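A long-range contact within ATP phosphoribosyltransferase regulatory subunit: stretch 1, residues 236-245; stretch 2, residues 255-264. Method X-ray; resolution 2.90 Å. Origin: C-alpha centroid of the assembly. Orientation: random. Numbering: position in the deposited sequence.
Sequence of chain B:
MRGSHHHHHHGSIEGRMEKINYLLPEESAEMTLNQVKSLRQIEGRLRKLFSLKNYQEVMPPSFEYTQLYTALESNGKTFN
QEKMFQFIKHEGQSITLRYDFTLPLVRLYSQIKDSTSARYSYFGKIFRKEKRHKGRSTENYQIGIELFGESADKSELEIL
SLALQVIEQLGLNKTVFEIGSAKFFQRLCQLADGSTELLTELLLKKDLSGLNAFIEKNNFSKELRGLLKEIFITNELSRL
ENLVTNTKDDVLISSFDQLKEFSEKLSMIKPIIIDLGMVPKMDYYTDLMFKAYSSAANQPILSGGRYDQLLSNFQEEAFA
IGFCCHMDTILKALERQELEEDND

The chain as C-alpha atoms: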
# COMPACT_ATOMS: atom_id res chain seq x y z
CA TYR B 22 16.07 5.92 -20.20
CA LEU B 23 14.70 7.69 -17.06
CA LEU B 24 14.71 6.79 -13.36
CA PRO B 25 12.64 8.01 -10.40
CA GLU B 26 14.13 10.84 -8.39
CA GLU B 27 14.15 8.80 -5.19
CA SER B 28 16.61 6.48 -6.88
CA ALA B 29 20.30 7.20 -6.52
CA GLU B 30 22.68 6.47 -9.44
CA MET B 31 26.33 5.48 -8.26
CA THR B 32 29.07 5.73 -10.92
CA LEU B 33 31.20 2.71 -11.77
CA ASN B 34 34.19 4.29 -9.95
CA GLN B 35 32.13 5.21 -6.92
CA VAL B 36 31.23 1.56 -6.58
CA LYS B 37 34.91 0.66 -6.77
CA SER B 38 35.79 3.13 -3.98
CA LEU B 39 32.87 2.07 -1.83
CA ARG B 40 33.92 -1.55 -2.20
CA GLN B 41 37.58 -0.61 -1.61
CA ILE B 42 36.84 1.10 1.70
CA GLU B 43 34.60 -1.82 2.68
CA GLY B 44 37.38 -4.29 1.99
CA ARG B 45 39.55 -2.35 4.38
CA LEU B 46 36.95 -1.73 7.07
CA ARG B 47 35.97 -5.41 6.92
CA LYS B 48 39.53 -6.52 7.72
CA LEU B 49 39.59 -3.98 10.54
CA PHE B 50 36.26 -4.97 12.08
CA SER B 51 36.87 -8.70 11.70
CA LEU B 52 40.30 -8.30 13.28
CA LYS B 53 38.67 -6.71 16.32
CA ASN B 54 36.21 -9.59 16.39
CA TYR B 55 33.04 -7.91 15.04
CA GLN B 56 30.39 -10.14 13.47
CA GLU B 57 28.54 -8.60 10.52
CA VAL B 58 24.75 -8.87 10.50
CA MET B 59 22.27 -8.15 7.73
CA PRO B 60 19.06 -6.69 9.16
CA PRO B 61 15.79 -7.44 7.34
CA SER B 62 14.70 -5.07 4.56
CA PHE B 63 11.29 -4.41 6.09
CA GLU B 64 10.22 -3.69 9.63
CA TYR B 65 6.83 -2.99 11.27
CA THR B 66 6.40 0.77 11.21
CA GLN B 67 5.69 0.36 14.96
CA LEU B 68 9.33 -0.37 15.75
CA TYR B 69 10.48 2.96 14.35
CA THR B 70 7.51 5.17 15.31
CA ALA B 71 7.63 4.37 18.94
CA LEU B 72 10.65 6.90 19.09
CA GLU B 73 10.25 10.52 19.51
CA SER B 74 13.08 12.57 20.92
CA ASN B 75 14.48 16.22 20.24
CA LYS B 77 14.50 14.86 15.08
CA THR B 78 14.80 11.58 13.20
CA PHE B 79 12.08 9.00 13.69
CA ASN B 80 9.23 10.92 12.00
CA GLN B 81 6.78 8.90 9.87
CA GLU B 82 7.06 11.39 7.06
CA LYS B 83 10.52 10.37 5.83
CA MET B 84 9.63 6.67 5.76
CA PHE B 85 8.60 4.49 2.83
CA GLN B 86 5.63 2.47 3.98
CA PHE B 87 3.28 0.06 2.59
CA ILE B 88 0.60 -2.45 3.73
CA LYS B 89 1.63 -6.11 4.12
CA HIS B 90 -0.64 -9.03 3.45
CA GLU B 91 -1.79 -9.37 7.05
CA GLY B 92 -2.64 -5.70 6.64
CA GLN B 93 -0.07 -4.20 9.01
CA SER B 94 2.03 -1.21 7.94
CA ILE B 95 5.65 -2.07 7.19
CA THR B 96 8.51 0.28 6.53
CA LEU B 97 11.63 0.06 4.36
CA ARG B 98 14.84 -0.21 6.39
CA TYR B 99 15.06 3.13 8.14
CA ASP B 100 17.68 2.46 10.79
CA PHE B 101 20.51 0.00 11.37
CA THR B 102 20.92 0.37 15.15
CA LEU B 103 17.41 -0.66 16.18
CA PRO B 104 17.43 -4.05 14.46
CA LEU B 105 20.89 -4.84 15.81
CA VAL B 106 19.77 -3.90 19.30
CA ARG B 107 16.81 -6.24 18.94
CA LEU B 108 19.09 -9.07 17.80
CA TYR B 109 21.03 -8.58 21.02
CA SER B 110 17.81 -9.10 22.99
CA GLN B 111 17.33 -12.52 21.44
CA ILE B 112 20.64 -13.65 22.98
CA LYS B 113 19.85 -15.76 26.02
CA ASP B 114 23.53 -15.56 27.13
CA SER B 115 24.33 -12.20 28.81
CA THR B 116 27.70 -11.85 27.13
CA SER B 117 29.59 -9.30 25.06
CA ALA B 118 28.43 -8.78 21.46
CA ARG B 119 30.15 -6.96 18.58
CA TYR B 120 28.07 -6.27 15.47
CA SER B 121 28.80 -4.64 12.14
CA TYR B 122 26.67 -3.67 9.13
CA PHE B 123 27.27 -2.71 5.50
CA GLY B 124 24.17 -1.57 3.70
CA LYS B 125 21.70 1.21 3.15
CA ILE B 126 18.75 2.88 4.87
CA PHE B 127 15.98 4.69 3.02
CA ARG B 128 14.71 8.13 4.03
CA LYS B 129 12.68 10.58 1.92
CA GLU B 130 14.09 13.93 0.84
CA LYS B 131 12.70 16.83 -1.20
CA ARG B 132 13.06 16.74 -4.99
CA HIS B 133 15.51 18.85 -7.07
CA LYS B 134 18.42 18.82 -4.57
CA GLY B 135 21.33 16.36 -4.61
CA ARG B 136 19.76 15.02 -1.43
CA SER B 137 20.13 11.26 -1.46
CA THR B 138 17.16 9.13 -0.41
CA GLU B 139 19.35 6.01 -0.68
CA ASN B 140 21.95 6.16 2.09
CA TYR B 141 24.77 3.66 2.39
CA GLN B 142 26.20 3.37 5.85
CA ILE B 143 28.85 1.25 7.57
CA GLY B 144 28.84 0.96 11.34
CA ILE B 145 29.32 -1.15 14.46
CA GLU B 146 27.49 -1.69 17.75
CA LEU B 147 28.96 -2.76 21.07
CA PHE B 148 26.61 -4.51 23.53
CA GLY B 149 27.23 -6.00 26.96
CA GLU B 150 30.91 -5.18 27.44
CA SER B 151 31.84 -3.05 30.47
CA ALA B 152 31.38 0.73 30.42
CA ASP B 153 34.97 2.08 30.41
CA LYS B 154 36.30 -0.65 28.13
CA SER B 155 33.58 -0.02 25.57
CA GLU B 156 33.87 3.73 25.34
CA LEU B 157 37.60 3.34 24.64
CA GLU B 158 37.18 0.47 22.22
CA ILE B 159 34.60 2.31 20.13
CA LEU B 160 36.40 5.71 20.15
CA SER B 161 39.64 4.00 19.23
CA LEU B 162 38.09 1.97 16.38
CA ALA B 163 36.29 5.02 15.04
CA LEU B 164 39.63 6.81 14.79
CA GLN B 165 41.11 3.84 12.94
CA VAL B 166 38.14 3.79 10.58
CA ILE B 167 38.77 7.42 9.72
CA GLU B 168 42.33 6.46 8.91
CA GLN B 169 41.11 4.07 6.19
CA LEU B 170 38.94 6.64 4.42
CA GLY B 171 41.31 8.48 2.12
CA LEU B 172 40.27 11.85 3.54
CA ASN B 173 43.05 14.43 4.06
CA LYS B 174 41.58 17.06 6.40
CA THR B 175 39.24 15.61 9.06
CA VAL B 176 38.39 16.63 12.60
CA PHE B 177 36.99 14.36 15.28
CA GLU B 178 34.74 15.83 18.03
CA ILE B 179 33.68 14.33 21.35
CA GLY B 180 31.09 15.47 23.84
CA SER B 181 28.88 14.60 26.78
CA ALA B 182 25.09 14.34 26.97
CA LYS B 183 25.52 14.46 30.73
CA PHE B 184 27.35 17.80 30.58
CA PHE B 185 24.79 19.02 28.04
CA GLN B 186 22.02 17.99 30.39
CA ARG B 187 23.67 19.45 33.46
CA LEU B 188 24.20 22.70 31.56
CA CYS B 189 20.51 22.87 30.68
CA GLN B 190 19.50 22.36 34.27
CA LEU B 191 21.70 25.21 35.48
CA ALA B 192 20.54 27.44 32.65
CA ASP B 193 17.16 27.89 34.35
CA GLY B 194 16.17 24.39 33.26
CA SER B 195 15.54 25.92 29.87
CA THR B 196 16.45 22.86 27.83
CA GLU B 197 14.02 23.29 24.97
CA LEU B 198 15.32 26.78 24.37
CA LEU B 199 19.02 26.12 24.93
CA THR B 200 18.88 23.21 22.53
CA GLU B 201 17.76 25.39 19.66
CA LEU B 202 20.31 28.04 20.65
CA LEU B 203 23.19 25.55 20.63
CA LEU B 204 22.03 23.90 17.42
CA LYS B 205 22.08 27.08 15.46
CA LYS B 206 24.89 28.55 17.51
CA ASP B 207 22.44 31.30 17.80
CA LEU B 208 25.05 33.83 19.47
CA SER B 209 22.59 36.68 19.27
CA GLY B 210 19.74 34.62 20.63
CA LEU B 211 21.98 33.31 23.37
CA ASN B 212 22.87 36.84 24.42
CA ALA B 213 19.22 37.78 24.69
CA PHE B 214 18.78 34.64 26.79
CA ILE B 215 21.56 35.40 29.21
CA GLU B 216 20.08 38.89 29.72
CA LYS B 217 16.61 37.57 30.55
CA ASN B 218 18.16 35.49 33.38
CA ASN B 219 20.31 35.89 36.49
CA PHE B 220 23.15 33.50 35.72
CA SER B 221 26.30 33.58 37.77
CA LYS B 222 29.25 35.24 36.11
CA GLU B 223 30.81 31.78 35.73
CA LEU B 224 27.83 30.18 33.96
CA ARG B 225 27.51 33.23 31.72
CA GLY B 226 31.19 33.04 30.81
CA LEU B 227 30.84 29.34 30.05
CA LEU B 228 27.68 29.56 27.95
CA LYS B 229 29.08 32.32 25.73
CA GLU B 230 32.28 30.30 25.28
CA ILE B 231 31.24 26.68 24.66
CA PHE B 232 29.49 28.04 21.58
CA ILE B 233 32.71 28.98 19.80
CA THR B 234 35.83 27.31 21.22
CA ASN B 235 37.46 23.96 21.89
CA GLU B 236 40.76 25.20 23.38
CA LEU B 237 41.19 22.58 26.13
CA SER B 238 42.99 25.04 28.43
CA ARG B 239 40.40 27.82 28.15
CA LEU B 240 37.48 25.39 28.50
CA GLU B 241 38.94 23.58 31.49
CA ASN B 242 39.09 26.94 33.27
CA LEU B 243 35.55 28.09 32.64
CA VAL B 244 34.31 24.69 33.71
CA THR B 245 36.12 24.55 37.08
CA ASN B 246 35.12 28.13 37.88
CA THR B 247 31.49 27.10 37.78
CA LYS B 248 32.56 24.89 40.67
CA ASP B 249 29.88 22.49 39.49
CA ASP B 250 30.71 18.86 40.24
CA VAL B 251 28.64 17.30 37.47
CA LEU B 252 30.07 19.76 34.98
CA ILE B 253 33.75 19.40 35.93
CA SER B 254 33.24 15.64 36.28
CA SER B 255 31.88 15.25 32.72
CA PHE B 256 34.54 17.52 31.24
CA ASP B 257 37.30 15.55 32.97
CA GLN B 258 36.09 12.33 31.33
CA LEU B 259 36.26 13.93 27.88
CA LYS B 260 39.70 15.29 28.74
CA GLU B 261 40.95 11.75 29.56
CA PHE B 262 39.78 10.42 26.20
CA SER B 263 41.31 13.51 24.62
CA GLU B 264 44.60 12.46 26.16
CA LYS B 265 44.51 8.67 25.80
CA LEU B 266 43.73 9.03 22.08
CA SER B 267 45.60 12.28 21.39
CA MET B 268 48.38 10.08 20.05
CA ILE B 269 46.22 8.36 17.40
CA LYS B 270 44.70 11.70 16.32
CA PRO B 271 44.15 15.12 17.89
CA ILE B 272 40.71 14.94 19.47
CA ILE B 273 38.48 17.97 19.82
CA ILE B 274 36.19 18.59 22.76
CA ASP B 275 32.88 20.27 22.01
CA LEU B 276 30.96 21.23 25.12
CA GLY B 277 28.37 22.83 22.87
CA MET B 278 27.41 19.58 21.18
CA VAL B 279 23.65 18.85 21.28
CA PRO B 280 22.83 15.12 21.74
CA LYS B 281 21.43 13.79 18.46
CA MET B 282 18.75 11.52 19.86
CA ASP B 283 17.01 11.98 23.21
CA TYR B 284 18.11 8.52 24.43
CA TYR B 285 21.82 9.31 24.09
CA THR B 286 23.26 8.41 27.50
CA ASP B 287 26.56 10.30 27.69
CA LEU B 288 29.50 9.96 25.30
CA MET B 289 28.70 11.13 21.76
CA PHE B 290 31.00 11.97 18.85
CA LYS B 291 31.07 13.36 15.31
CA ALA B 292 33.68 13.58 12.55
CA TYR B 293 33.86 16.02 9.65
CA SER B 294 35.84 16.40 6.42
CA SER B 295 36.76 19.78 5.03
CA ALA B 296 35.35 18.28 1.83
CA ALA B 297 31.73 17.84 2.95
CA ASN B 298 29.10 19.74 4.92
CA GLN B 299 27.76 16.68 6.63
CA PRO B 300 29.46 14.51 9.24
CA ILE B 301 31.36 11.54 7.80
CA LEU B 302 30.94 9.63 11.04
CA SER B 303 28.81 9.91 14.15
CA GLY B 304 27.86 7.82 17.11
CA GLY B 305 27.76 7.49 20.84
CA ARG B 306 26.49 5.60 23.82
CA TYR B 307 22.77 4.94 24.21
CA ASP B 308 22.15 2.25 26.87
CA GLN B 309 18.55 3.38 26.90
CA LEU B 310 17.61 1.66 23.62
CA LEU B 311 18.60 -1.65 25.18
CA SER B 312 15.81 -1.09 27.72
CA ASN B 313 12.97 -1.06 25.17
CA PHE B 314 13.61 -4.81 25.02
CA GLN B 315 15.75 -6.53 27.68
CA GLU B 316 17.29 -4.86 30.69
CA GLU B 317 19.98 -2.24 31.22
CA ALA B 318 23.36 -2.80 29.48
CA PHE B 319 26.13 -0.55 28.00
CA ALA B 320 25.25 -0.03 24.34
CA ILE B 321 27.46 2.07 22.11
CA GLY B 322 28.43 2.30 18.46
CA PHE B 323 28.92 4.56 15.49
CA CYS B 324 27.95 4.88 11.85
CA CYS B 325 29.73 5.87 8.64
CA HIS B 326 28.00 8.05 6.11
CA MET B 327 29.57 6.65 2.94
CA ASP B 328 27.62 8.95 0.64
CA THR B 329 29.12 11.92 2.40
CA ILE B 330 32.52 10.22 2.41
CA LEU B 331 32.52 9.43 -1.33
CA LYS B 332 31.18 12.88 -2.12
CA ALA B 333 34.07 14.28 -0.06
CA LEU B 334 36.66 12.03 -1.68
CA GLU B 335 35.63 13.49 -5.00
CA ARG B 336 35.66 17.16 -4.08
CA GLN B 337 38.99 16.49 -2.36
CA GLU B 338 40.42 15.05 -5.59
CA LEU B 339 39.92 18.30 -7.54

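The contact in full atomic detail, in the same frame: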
# COMPACT_ATOMS: atom_id res chain seq x y z
N GLU B 236 39.41 25.13 22.81
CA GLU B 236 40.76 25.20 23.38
C GLU B 236 40.73 24.56 24.76
O GLU B 236 40.28 25.18 25.72
CB GLU B 236 41.21 26.66 23.49
CG GLU B 236 42.60 26.83 24.11
CD GLU B 236 42.97 28.30 24.28
OE1 GLU B 236 42.95 29.04 23.27
OE2 GLU B 236 43.28 28.72 25.43
N LEU B 237 41.23 23.33 24.87
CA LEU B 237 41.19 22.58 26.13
C LEU B 237 41.56 23.37 27.38
O LEU B 237 40.93 23.20 28.43
CB LEU B 237 42.05 21.32 26.03
CG LEU B 237 41.50 20.08 26.76
CD1 LEU B 237 42.39 18.87 26.51
CD2 LEU B 237 41.41 20.35 28.23
N SER B 238 42.56 24.23 27.28
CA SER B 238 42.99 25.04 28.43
C SER B 238 41.90 26.04 28.85
O SER B 238 41.49 26.08 30.02
CB SER B 238 44.28 25.79 28.09
OG SER B 238 44.18 26.43 26.82
N ARG B 239 41.43 26.83 27.89
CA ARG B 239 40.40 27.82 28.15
C ARG B 239 39.15 27.15 28.72
O ARG B 239 38.63 27.56 29.76
CB ARG B 239 40.06 28.57 26.87
CG ARG B 239 39.24 29.80 27.14
CD ARG B 239 38.96 30.55 25.87
NE ARG B 239 40.18 30.90 25.16
CZ ARG B 239 40.22 31.73 24.12
NH1 ARG B 239 39.11 32.31 23.67
NH2 ARG B 239 41.39 31.99 23.53
N LEU B 240 38.67 26.11 28.05
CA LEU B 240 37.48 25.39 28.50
C LEU B 240 37.62 24.85 29.91
O LEU B 240 36.75 25.05 30.74
CB LEU B 240 37.15 24.23 27.56
CG LEU B 240 36.68 24.66 26.17
CD1 LEU B 240 36.19 23.45 25.42
CD2 LEU B 240 35.56 25.68 26.27
N GLU B 241 38.72 24.15 30.17
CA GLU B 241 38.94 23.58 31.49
C GLU B 241 38.82 24.62 32.60
O GLU B 241 38.40 24.30 33.72
CB GLU B 241 40.30 22.91 31.56
CG GLU B 241 40.62 22.36 32.93
CD GLU B 241 41.57 21.18 32.88
OE1 GLU B 241 42.54 21.23 32.07
OE2 GLU B 241 41.36 20.21 33.64
N ASN B 242 39.19 25.86 32.29
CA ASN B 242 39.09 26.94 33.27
C ASN B 242 37.64 27.20 33.57
O ASN B 242 37.15 26.92 34.67
CB ASN B 242 39.72 28.22 32.72
CG ASN B 242 41.22 28.22 32.81
OD1 ASN B 242 41.89 27.36 32.23
ND2 ASN B 242 41.78 29.18 33.55
N LEU B 243 36.96 27.75 32.57
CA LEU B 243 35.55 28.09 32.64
C LEU B 243 34.72 27.03 33.34
O LEU B 243 33.79 27.36 34.10
CB LEU B 243 35.03 28.29 31.23
CG LEU B 243 35.81 29.36 30.49
CD1 LEU B 243 35.68 29.15 29.01
CD2 LEU B 243 35.33 30.74 30.90
N VAL B 244 35.04 25.77 33.09
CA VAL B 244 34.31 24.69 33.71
C VAL B 244 34.53 24.66 35.21
O VAL B 244 33.56 24.70 35.97
CB VAL B 244 34.71 23.32 33.09
CG1 VAL B 244 33.90 22.20 33.73
CG2 VAL B 244 34.47 23.35 31.60
N THR B 245 35.79 24.59 35.64
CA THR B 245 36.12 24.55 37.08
C THR B 245 35.62 25.78 37.86
O THR B 245 35.25 25.67 39.03
CB THR B 245 37.65 24.44 37.31
OG1 THR B 245 38.32 25.48 36.59
CG2 THR B 245 38.17 23.10 36.83
N SER B 255 32.11 15.61 34.12
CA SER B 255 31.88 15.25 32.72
C SER B 255 32.95 15.75 31.78
O SER B 255 33.28 15.06 30.81
CB SER B 255 30.52 15.77 32.25
OG SER B 255 29.47 15.10 32.93
N PHE B 256 33.49 16.94 32.06
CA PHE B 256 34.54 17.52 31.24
C PHE B 256 35.87 16.81 31.44
O PHE B 256 36.70 16.75 30.53
CB PHE B 256 34.76 18.98 31.57
CG PHE B 256 35.96 19.56 30.90
CD1 PHE B 256 35.86 20.10 29.62
CD2 PHE B 256 37.20 19.52 31.51
CE1 PHE B 256 36.98 20.57 28.96
CE2 PHE B 256 38.33 19.99 30.86
CZ PHE B 256 38.22 20.52 29.59
N ASP B 257 36.08 16.30 32.65
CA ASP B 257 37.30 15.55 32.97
C ASP B 257 37.33 14.26 32.16
O ASP B 257 38.36 13.90 31.62
CB ASP B 257 37.36 15.20 34.45
CG ASP B 257 38.01 16.29 35.29
OD1 ASP B 257 38.76 17.13 34.72
OD2 ASP B 257 37.78 16.28 36.52
N GLN B 258 36.19 13.57 32.09
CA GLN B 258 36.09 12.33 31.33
C GLN B 258 36.48 12.56 29.87
O GLN B 258 37.25 11.79 29.29
CB GLN B 258 34.66 11.78 31.42
CG GLN B 258 34.51 10.43 30.74
CD GLN B 258 35.26 9.32 31.45
OE1 GLN B 258 34.86 8.88 32.52
NE2 GLN B 258 36.36 8.88 30.86
N LEU B 259 35.94 13.62 29.27
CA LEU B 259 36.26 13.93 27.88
C LEU B 259 37.76 14.21 27.77
O LEU B 259 38.42 13.75 26.85
CB LEU B 259 35.48 15.17 27.41
CG LEU B 259 33.96 15.06 27.46
CD1 LEU B 259 33.35 16.40 27.14
CD2 LEU B 259 33.48 14.00 26.50
N LYS B 260 38.29 14.96 28.73
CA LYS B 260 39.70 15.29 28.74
C LYS B 260 40.58 14.03 28.74
O LYS B 260 41.58 14.00 28.04
CB LYS B 260 40.00 16.17 29.96
CG LYS B 260 41.40 16.76 29.97
CD LYS B 260 41.69 17.43 31.30
CE LYS B 260 43.16 17.35 31.65
NZ LYS B 260 43.44 17.57 33.12
N GLU B 261 40.19 13.01 29.50
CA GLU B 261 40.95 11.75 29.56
C GLU B 261 41.04 11.16 28.15
O GLU B 261 42.12 10.90 27.63
CB GLU B 261 40.29 10.70 30.47
CG GLU B 261 40.54 10.87 31.98
CD GLU B 261 40.08 9.65 32.82
OE1 GLU B 261 40.64 8.53 32.61
OE2 GLU B 261 39.17 9.79 33.68
N PHE B 262 39.87 10.95 27.55
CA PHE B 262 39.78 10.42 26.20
C PHE B 262 40.66 11.28 25.29
O PHE B 262 41.41 10.76 24.47
CB PHE B 262 38.33 10.48 25.72
CG PHE B 262 37.40 9.53 26.42
CD1 PHE B 262 36.05 9.82 26.54
CD2 PHE B 262 37.88 8.33 26.96
CE1 PHE B 262 35.18 8.94 27.19
CE2 PHE B 262 37.02 7.45 27.61
CZ PHE B 262 35.67 7.76 27.72
N SER B 263 40.55 12.59 25.44
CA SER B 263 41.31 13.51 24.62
C SER B 263 42.78 13.15 24.73
O SER B 263 43.50 13.15 23.73
CB SER B 263 41.09 14.94 25.08
OG SER B 263 41.58 15.86 24.12
N GLU B 264 43.21 12.82 25.94
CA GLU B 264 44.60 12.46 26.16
C GLU B 264 44.95 11.05 25.73
O GLU B 264 45.91 10.87 24.99
CB GLU B 264 44.98 12.67 27.63
CG GLU B 264 45.12 14.12 28.01
CD GLU B 264 45.10 14.33 29.52
OE1 GLU B 264 45.16 15.51 29.93
OE2 GLU B 264 45.00 13.33 30.28

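Two helices running in opposite directions can be held together by one large residue that fills a hole in its neighbour, and the pairing of residues 237-245 with 255-264 illustrates the principle. Their axes run nearly antiparallel, at 159°, and approach no closer than 10.9 Å, a gap filled mainly by the ring of Phe 256. The register is set where the CA of Leu 237 lies 7.9 Å from that of Lys 260 and the CA of Glu 241 lies 7.5 Å from that of Phe 256; one step of four residues along each helix, in opposite senses, joins the two pairs.

Stretch 1 opens with Glu 236 at the N-cap position. Its carboxylate turns to its own helix, forming a salt bridge from OE1 to Arg 239 NH2 (3.3 Å) and accepting a weak hydrogen bond at OE2 from Ser 238 OG (2.8 Å).

Leu 237 is the first to reach across. Its CA-to-CB bond points sideways, yet its end comes nearer: CD2 meets the ring edge of Phe 256 at CZ (3.5 Å) and lies 4.0 Å from CG of Lys 260, whose aliphatic portion extends the apolar surface. One turn on, Leu 240 points toward the partner and places CB 3.9 Å from Phe 256 CE1.

Glu 241 combines two kinds of chemistry. Its CB packs 3.6 Å from Phe 256 CE2, while OE2 forms a salt bridge with Lys 260 NZ at 3.4 Å, the accompanying hydrogen bond being weak. The lysine's positive charge also helps offset the proximity of two acids, Glu 241 OE2 and Asp 257 OD1, 4.2 Å apart.

Val 244 completes the hole, its CG1 4.0 Å from Phe 256 CB. The side chain of Phe 256 thus sits as a knob among Leu 237, Leu 240, Glu 241 and Val 244, with the ion pair beside it.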